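Local structure of GTPase-activating protein skywalker (Drosophila melanogaster, 5HJQ) at residues K226-Q231 with D292-E297; I299-R304 with A353-R358. The protein acts as a GTPase-activating protein for Rab35 in synaptic vesicle protein recycling and binds phosphoinositides through the TBC domain modelled here. All coordinates share one frame; numbering follows the deposited sequence.

Interaction 1 (K226-Q231 with D292-E297)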
loop_
_atom_site.group_PDB
_atom_site.type_symbol
_atom_site.label_atom_id
_atom_site.label_comp_id
_atom_site.label_asym_id
_atom_site.label_seq_id
_atom_site.Cartn_x
_atom_site.Cartn_y
_atom_site.Cartn_z
ATOM N N LYS A 226 -13.328 -5.891 -5.664
ATOM C CA LYS A 226 -12.001 -5.957 -5.064
ATOM C C LYS A 226 -11.838 -4.950 -3.933
ATOM O O LYS A 226 -12.438 -3.876 -3.952
ATOM C CB LYS A 226 -10.919 -5.723 -6.120
ATOM C CG LYS A 226 -10.695 -6.901 -7.052
ATOM C CD LYS A 226 -9.513 -6.652 -7.975
ATOM C CE LYS A 226 -9.219 -7.869 -8.833
ATOM N NZ LYS A 226 -8.998 -9.089 -8.006
ATOM N N VAL A 227 -11.018 -5.310 -2.952
ATOM C CA VAL A 227 -10.724 -4.436 -1.824
ATOM C C VAL A 227 -9.346 -3.800 -1.992
ATOM O O VAL A 227 -8.375 -4.488 -2.299
ATOM C CB VAL A 227 -10.775 -5.203 -0.486
ATOM C CG1 VAL A 227 -10.435 -4.281 0.672
ATOM C CG2 VAL A 227 -12.147 -5.840 -0.285
ATOM N N PHE A 228 -9.267 -2.487 -1.793
ATOM C CA PHE A 228 -8.005 -1.766 -1.909
ATOM C C PHE A 228 -7.688 -1.015 -0.623
ATOM O O PHE A 228 -6.630 -1.201 -0.020
ATOM C CB PHE A 228 -8.047 -0.779 -3.085
ATOM C CG PHE A 228 -8.181 -1.435 -4.424
ATOM C CD1 PHE A 228 -9.430 -1.744 -4.937
ATOM C CD2 PHE A 228 -7.059 -1.753 -5.169
ATOM C CE1 PHE A 228 -9.555 -2.352 -6.171
ATOM C CE2 PHE A 228 -7.177 -2.365 -6.402
ATOM C CZ PHE A 228 -8.427 -2.665 -6.903
ATOM N N ILE A 229 -8.620 -0.163 -0.215
ATOM C CA ILE A 229 -8.408 0.738 0.907
ATOM C C ILE A 229 -9.518 0.587 1.951
ATOM O O ILE A 229 -10.688 0.849 1.668
ATOM C CB ILE A 229 -8.339 2.202 0.427
ATOM C CG1 ILE A 229 -7.102 2.429 -0.448
ATOM C CG2 ILE A 229 -8.305 3.147 1.601
ATOM C CD1 ILE A 229 -7.113 3.762 -1.175
ATOM N N ASN A 230 -9.152 0.153 3.153
ATOM C CA ASN A 230 -10.130 -0.013 4.223
ATOM C C ASN A 230 -10.594 1.339 4.747
ATOM O O ASN A 230 -9.787 2.250 4.926
ATOM C CB ASN A 230 -9.552 -0.861 5.354
ATOM C CG ASN A 230 -9.376 -2.311 4.953
ATOM O OD1 ASN A 230 -8.400 -2.960 5.333
ATOM N ND2 ASN A 230 -10.316 -2.826 4.164
ATOM N N GLN A 231 -11.895 1.461 4.998
ATOM C CA GLN A 231 -12.502 2.763 5.243
ATOM C C GLN A 231 -13.114 2.930 6.634
ATOM O O GLN A 231 -13.336 4.058 7.079
ATOM C CB GLN A 231 -13.558 3.027 4.172
ATOM C CG GLN A 231 -12.963 3.157 2.775
ATOM C CD GLN A 231 -13.994 2.991 1.681
ATOM O OE1 GLN A 231 -15.142 3.419 1.817
ATOM N NE2 GLN A 231 -13.594 2.348 0.592
ATOM N N ASP A 292 2.371 -1.107 -8.512
ATOM C CA ASP A 292 2.085 -1.567 -9.873
ATOM C C ASP A 292 1.110 -2.737 -9.893
ATOM O O ASP A 292 0.119 -2.722 -10.624
ATOM C CB ASP A 292 3.374 -1.976 -10.595
ATOM C CG ASP A 292 4.233 -0.788 -10.985
ATOM O OD1 ASP A 292 3.690 0.333 -11.102
ATOM O OD2 ASP A 292 5.453 -0.980 -11.179
ATOM N N CYS A 293 1.400 -3.753 -9.087
ATOM C CA CYS A 293 0.557 -4.939 -9.024
ATOM C C CYS A 293 -0.686 -4.696 -8.176
ATOM O O CYS A 293 -1.775 -5.175 -8.500
ATOM C CB CYS A 293 1.353 -6.122 -8.472
ATOM S SG CYS A 293 2.831 -6.523 -9.442
ATOM N N TYR A 294 -0.511 -3.937 -7.098
ATOM C CA TYR A 294 -1.590 -3.628 -6.162
ATOM C C TYR A 294 -2.771 -2.931 -6.831
ATOM O O TYR A 294 -3.926 -3.274 -6.571
ATOM C CB TYR A 294 -1.047 -2.765 -5.020
ATOM C CG TYR A 294 -2.095 -2.101 -4.149
ATOM C CD1 TYR A 294 -2.771 -2.820 -3.170
ATOM C CD2 TYR A 294 -2.390 -0.749 -4.291
ATOM C CE1 TYR A 294 -3.720 -2.220 -2.370
ATOM C CE2 TYR A 294 -3.342 -0.137 -3.493
ATOM C CZ TYR A 294 -3.998 -0.884 -2.526
ATOM O OH TYR A 294 -4.948 -0.306 -1.716
ATOM N N PHE A 295 -2.479 -1.966 -7.702
ATOM C CA PHE A 295 -3.524 -1.212 -8.396
ATOM C C PHE A 295 -4.292 -2.079 -9.391
ATOM O O PHE A 295 -5.297 -1.646 -9.958
ATOM C CB PHE A 295 -2.930 -0.001 -9.127
ATOM C CG PHE A 295 -2.444 1.085 -8.211
ATOM C CD1 PHE A 295 -3.106 1.355 -7.027
ATOM C CD2 PHE A 295 -1.320 1.831 -8.531
ATOM C CE1 PHE A 295 -2.664 2.351 -6.179
ATOM C CE2 PHE A 295 -0.870 2.829 -7.682
ATOM C CZ PHE A 295 -1.542 3.085 -6.503
ATOM N N HIS A 296 -3.813 -3.301 -9.603
ATOM C CA HIS A 296 -4.450 -4.228 -10.532
ATOM C C HIS A 296 -5.137 -5.375 -9.794
ATOM O O HIS A 296 -6.271 -5.738 -10.109
ATOM C CB HIS A 296 -3.417 -4.780 -11.515
ATOM C CG HIS A 296 -4.002 -5.632 -12.601
ATOM N ND1 HIS A 296 -5.002 -5.187 -13.436
ATOM C CD2 HIS A 296 -3.720 -6.896 -12.988
ATOM C CE1 HIS A 296 -5.320 -6.147 -14.289
ATOM N NE2 HIS A 296 -4.554 -7.195 -14.038
ATOM N N GLU A 297 -4.443 -5.937 -8.808
ATOM C CA GLU A 297 -4.930 -7.112 -8.093
ATOM C C GLU A 297 -5.700 -6.751 -6.830
ATOM O O GLU A 297 -6.738 -7.344 -6.539
ATOM C CB GLU A 297 -3.763 -8.033 -7.734
ATOM C CG GLU A 297 -2.868 -8.388 -8.908
ATOM C CD GLU A 297 -1.851 -9.454 -8.556
ATOM O OE1 GLU A 297 -2.248 -10.483 -7.964
ATOM O OE2 GLU A 297 -0.655 -9.262 -8.871
#

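Interaction 2 (I299-R304 with A353-R358). With I3P (D-myo-inositol-1,4,5-triphosphate), chain B.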
loop_
_atom_site.group_PDB
_atom_site.type_symbol
_atom_site.label_atom_id
_atom_site.label_comp_id
_atom_site.label_asym_id
_atom_site.label_seq_id
_atom_site.Cartn_x
_atom_site.Cartn_y
_atom_site.Cartn_z
ATOM N N ILE A 299 -5.635 -5.704 -2.458
ATOM C CA ILE A 299 -4.943 -5.732 -1.170
ATOM C C ILE A 299 -4.218 -7.054 -0.898
ATOM O O ILE A 299 -3.374 -7.137 -0.004
ATOM C CB ILE A 299 -5.935 -5.456 -0.012
ATOM C CG1 ILE A 299 -5.194 -5.083 1.278
ATOM C CG2 ILE A 299 -6.859 -6.647 0.201
ATOM C CD1 ILE A 299 -6.104 -4.871 2.468
ATOM N N LYS A 300 -4.546 -8.089 -1.662
ATOM C CA LYS A 300 -3.920 -9.393 -1.470
ATOM C C LYS A 300 -2.421 -9.332 -1.733
ATOM O O LYS A 300 -1.638 -10.022 -1.073
ATOM C CB LYS A 300 -4.566 -10.443 -2.368
ATOM C CG LYS A 300 -4.066 -11.853 -2.099
ATOM C CD LYS A 300 -4.911 -12.886 -2.813
ATOM C CE LYS A 300 -4.074 -14.083 -3.220
ATOM N NZ LYS A 300 -4.875 -15.115 -3.934
ATOM N N VAL A 301 -2.034 -8.495 -2.695
ATOM C CA VAL A 301 -0.631 -8.242 -2.989
ATOM C C VAL A 301 0.084 -7.780 -1.727
ATOM O O VAL A 301 1.205 -8.200 -1.448
ATOM C CB VAL A 301 -0.466 -7.178 -4.110
ATOM C CG1 VAL A 301 0.974 -6.683 -4.186
ATOM C CG2 VAL A 301 -0.911 -7.743 -5.451
ATOM N N LEU A 302 -0.580 -6.917 -0.966
ATOM C CA LEU A 302 -0.028 -6.419 0.286
ATOM C C LEU A 302 0.072 -7.533 1.325
ATOM O O LEU A 302 1.019 -7.563 2.109
ATOM C CB LEU A 302 -0.877 -5.267 0.826
ATOM C CG LEU A 302 -0.972 -4.051 -0.101
ATOM C CD1 LEU A 302 -1.636 -2.872 0.603
ATOM C CD2 LEU A 302 0.401 -3.657 -0.630
ATOM N N TYR A 303 -0.910 -8.436 1.332
ATOM C CA TYR A 303 -0.877 -9.600 2.220
ATOM C C TYR A 303 0.378 -10.414 1.949
ATOM O O TYR A 303 1.102 -10.782 2.872
ATOM C CB TYR A 303 -2.107 -10.499 2.035
ATOM C CG TYR A 303 -3.439 -9.927 2.477
ATOM C CD1 TYR A 303 -3.533 -8.662 3.040
ATOM C CD2 TYR A 303 -4.608 -10.669 2.338
ATOM C CE1 TYR A 303 -4.755 -8.148 3.443
ATOM C CE2 TYR A 303 -5.832 -10.167 2.741
ATOM C CZ TYR A 303 -5.902 -8.907 3.293
ATOM O OH TYR A 303 -7.123 -8.417 3.694
ATOM N N ARG A 304 0.623 -10.683 0.669
ATOM C CA ARG A 304 1.765 -11.482 0.238
ATOM C C ARG A 304 3.090 -10.893 0.707
ATOM O O ARG A 304 3.928 -11.600 1.260
ATOM C CB ARG A 304 1.781 -11.614 -1.287
ATOM C CG ARG A 304 0.573 -12.303 -1.895
ATOM C CD ARG A 304 0.638 -12.246 -3.424
ATOM N NE ARG A 304 -0.349 -13.116 -4.053
ATOM C CZ ARG A 304 -0.189 -14.425 -4.213
ATOM N NH1 ARG A 304 0.921 -15.015 -3.789
ATOM N NH2 ARG A 304 -1.139 -15.143 -4.793
ATOM N N ALA A 353 9.243 -13.654 -4.422
ATOM C CA ALA A 353 8.833 -14.473 -3.285
ATOM C C ALA A 353 7.327 -14.412 -3.055
ATOM O O ALA A 353 6.673 -15.440 -2.893
ATOM C CB ALA A 353 9.574 -14.038 -2.032
ATOM N N ALA A 354 6.784 -13.197 -3.068
ATOM C CA ALA A 354 5.379 -12.960 -2.746
ATOM C C ALA A 354 4.422 -13.751 -3.624
ATOM O O ALA A 354 3.422 -14.286 -3.142
ATOM C CB ALA A 354 5.069 -11.473 -2.847
ATOM N N PHE A 355 4.734 -13.831 -4.912
ATOM C CA PHE A 355 3.842 -14.485 -5.856
ATOM C C PHE A 355 4.172 -15.965 -6.024
ATOM O O PHE A 355 3.486 -16.684 -6.747
ATOM C CB PHE A 355 3.882 -13.760 -7.204
ATOM C CG PHE A 355 3.355 -12.356 -7.140
ATOM C CD1 PHE A 355 2.014 -12.120 -6.890
ATOM C CD2 PHE A 355 4.200 -11.274 -7.306
ATOM C CE1 PHE A 355 1.521 -10.830 -6.825
ATOM C CE2 PHE A 355 3.714 -9.980 -7.239
ATOM C CZ PHE A 355 2.372 -9.759 -7.001
ATOM N N SER A 356 5.220 -16.415 -5.344
ATOM C CA SER A 356 5.526 -17.840 -5.272
ATOM C C SER A 356 4.574 -18.533 -4.300
ATOM O O SER A 356 4.362 -19.744 -4.372
ATOM C CB SER A 356 6.974 -18.064 -4.837
ATOM O OG SER A 356 7.881 -17.500 -5.767
ATOM N N ILE A 357 3.998 -17.743 -3.398
ATOM C CA ILE A 357 3.152 -18.253 -2.321
ATOM C C ILE A 357 1.799 -18.759 -2.823
ATOM O O ILE A 357 1.020 -18.010 -3.414
ATOM C CB ILE A 357 2.924 -17.171 -1.251
ATOM C CG1 ILE A 357 4.252 -16.826 -0.569
ATOM C CG2 ILE A 357 1.905 -17.636 -0.223
ATOM C CD1 ILE A 357 4.178 -15.636 0.364
ATOM N N ARG A 358 1.527 -20.035 -2.566
ATOM C CA ARG A 358 0.326 -20.690 -3.069
ATOM C C ARG A 358 -0.736 -20.862 -1.988
ATOM O O ARG A 358 -0.468 -20.674 -0.802
ATOM C CB ARG A 358 0.685 -22.056 -3.658
ATOM C CG ARG A 358 1.850 -22.030 -4.648
ATOM C CD ARG A 358 1.385 -21.790 -6.079
ATOM N NE ARG A 358 0.708 -20.506 -6.238
ATOM C CZ ARG A 358 1.296 -19.396 -6.674
ATOM N NH1 ARG A 358 2.581 -19.408 -7.003
ATOM N NH2 ARG A 358 0.598 -18.275 -6.783
HETATM C C1 I3P B . -4.022 -19.188 -6.285
HETATM C C2 I3P B . -5.151 -19.901 -7.009
HETATM C C3 I3P B . -6.421 -19.053 -7.090
HETATM C C4 I3P B . -6.253 -17.534 -7.131
HETATM C C5 I3P B . -4.861 -16.933 -6.966
HETATM C C6 I3P B . -3.701 -17.935 -7.039
HETATM O O1 I3P B . -2.823 -19.983 -6.219
HETATM O O2 I3P B . -4.732 -20.196 -8.309
HETATM O O3 I3P B . -7.148 -19.444 -8.252
HETATM O O4 I3P B . -7.092 -16.988 -6.094
HETATM O O5 I3P B . -4.677 -15.959 -7.965
HETATM O O6 I3P B . -2.526 -17.358 -6.478
HETATM P P1 I3P B . -2.876 -21.587 -6.142
HETATM O O11 I3P B . -3.289 -22.142 -7.459
HETATM O O12 I3P B . -1.492 -22.102 -5.814
HETATM O O13 I3P B . -3.850 -22.044 -5.039
HETATM P P4 I3P B . -8.382 -16.140 -6.537
HETATM O O41 I3P B . -8.527 -16.199 -8.039
HETATM O O42 I3P B . -8.201 -14.687 -6.093
HETATM O O43 I3P B . -9.645 -16.731 -5.867
HETATM P P5 I3P B . -3.672 -14.773 -7.716
HETATM O O51 I3P B . -3.905 -13.707 -8.723
HETATM O O52 I3P B . -3.893 -14.203 -6.338
HETATM O O53 I3P B . -2.250 -15.258 -7.835
#

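Interaction 1 (K226-Q231 with D292-E297)
Phe228 and Lys226 bring an irregular loop against the last turn of helix 284-297, the backbones staying well apart: the CA atoms of Lys226 and Glu297 are 7.8 Å from each other, those of Phe228 and Phe295 7.9 Å. Side chains reaching for main-chain carbonyls bridge the gap. Tyr294 sends its ring to the loop because chi1 (166°) swings CG to the side opposite its backbone N, and OH donates a short 2.6 Å hydrogen bond to Phe228 O. The carbonyl oxygen lies in the ring plane, but the hydroxyl comes in over the C=O group, far from its plane, rather than where a lone pair points. The Phe228 ring meets the same tyrosine in a T-shaped pair, its edge toward the tyrosine face, planes at 83° and centroids 5.8 Å apart. Phe228 CE2, at the ring edge, lies 3.4 Å from Tyr294 O. Lys226 runs alongside the helix end, its CD 3.2 Å from Glu297 O, and a bend at the last side-chain torsion turns NZ back to the same oxygen for a weak bond. The carboxylate of Glu297 points elsewhere, into a salt bridge with Arg102 at the inositol-phosphate pocket. Within this all-helical TBC domain, the buried phenol thus has its proton engaged by a loop carbonyl, while the lysine probably offsets some of the negative potential at the helix C-terminus.

Interaction 2 (I299-R304 with A353-R358)
Arg304 NH1 donates two hydrogen bonds, one to Ala354 O in the last turn of helix 347-356 at 2.7 Å and one to Ile357 O in the loop that follows at 3.0 Å. Both oxygens lie near the guanidinium plane; the approach to Ile357 O follows a lone pair, whereas that to Ala354 O is tilted 18° from the carbonyl plane. The arginine chain, extended from CG to NE, passes Ala354, CB to CB 3.6 Å apart, and runs roughly perpendicular to the Phe355 side chain, with Phe355 CD1 over one guanidinium face. Val301 CG2 touches that ring at its edge. Two helices of the TBC domain are thereby joined beside its phosphoinositide pocket: Arg304 NH2 reaches O52 of the bound inositol trisphosphate at 3.3 Å, and Lys300 NZ appears to reach that oxygen too, though its position is less certain. Replacing Arg304 with a leucine would probably leave the carbonyls of Ala354 and Ile357 without this donor and strip one positive charge from the phosphate site. Turns at chi2 (-90°) and chi3 (61°) fold Arg358 back, where NH1 bonds Phe355 O at 2.9 Å, NH2 meets the ligand hydroxyl O6 at 3.3 Å, and NE makes a weak bond to phosphate oxygen O12.

Overall arrangement
The two follow one another in sequence, both segments of interaction 1 preceding those of interaction 2, and their centres lie about 13 Å apart. Consecutive helices connect them: helix 284-297 carries the second half of interaction 1, and helix 300-317 supplies most of the first segment of interaction 2. Direct contacts cross the join as well. Val227 O and Ile299 N are 3.0 Å apart, a probable hydrogen bond; Tyr294 CE1 packs on Leu302 CD1, and Glu297 OE2 lies against Phe355 CE1. Interaction 1 is the more buried and also sits nearer the centre of the chain. Glu297, Lys300, Arg304 and Arg358, spread over both, line the inositol trisphosphate pocket with Lys98 and Arg102 of helix 94-103, linking the helical core of the TBC domain to phosphoinositide binding.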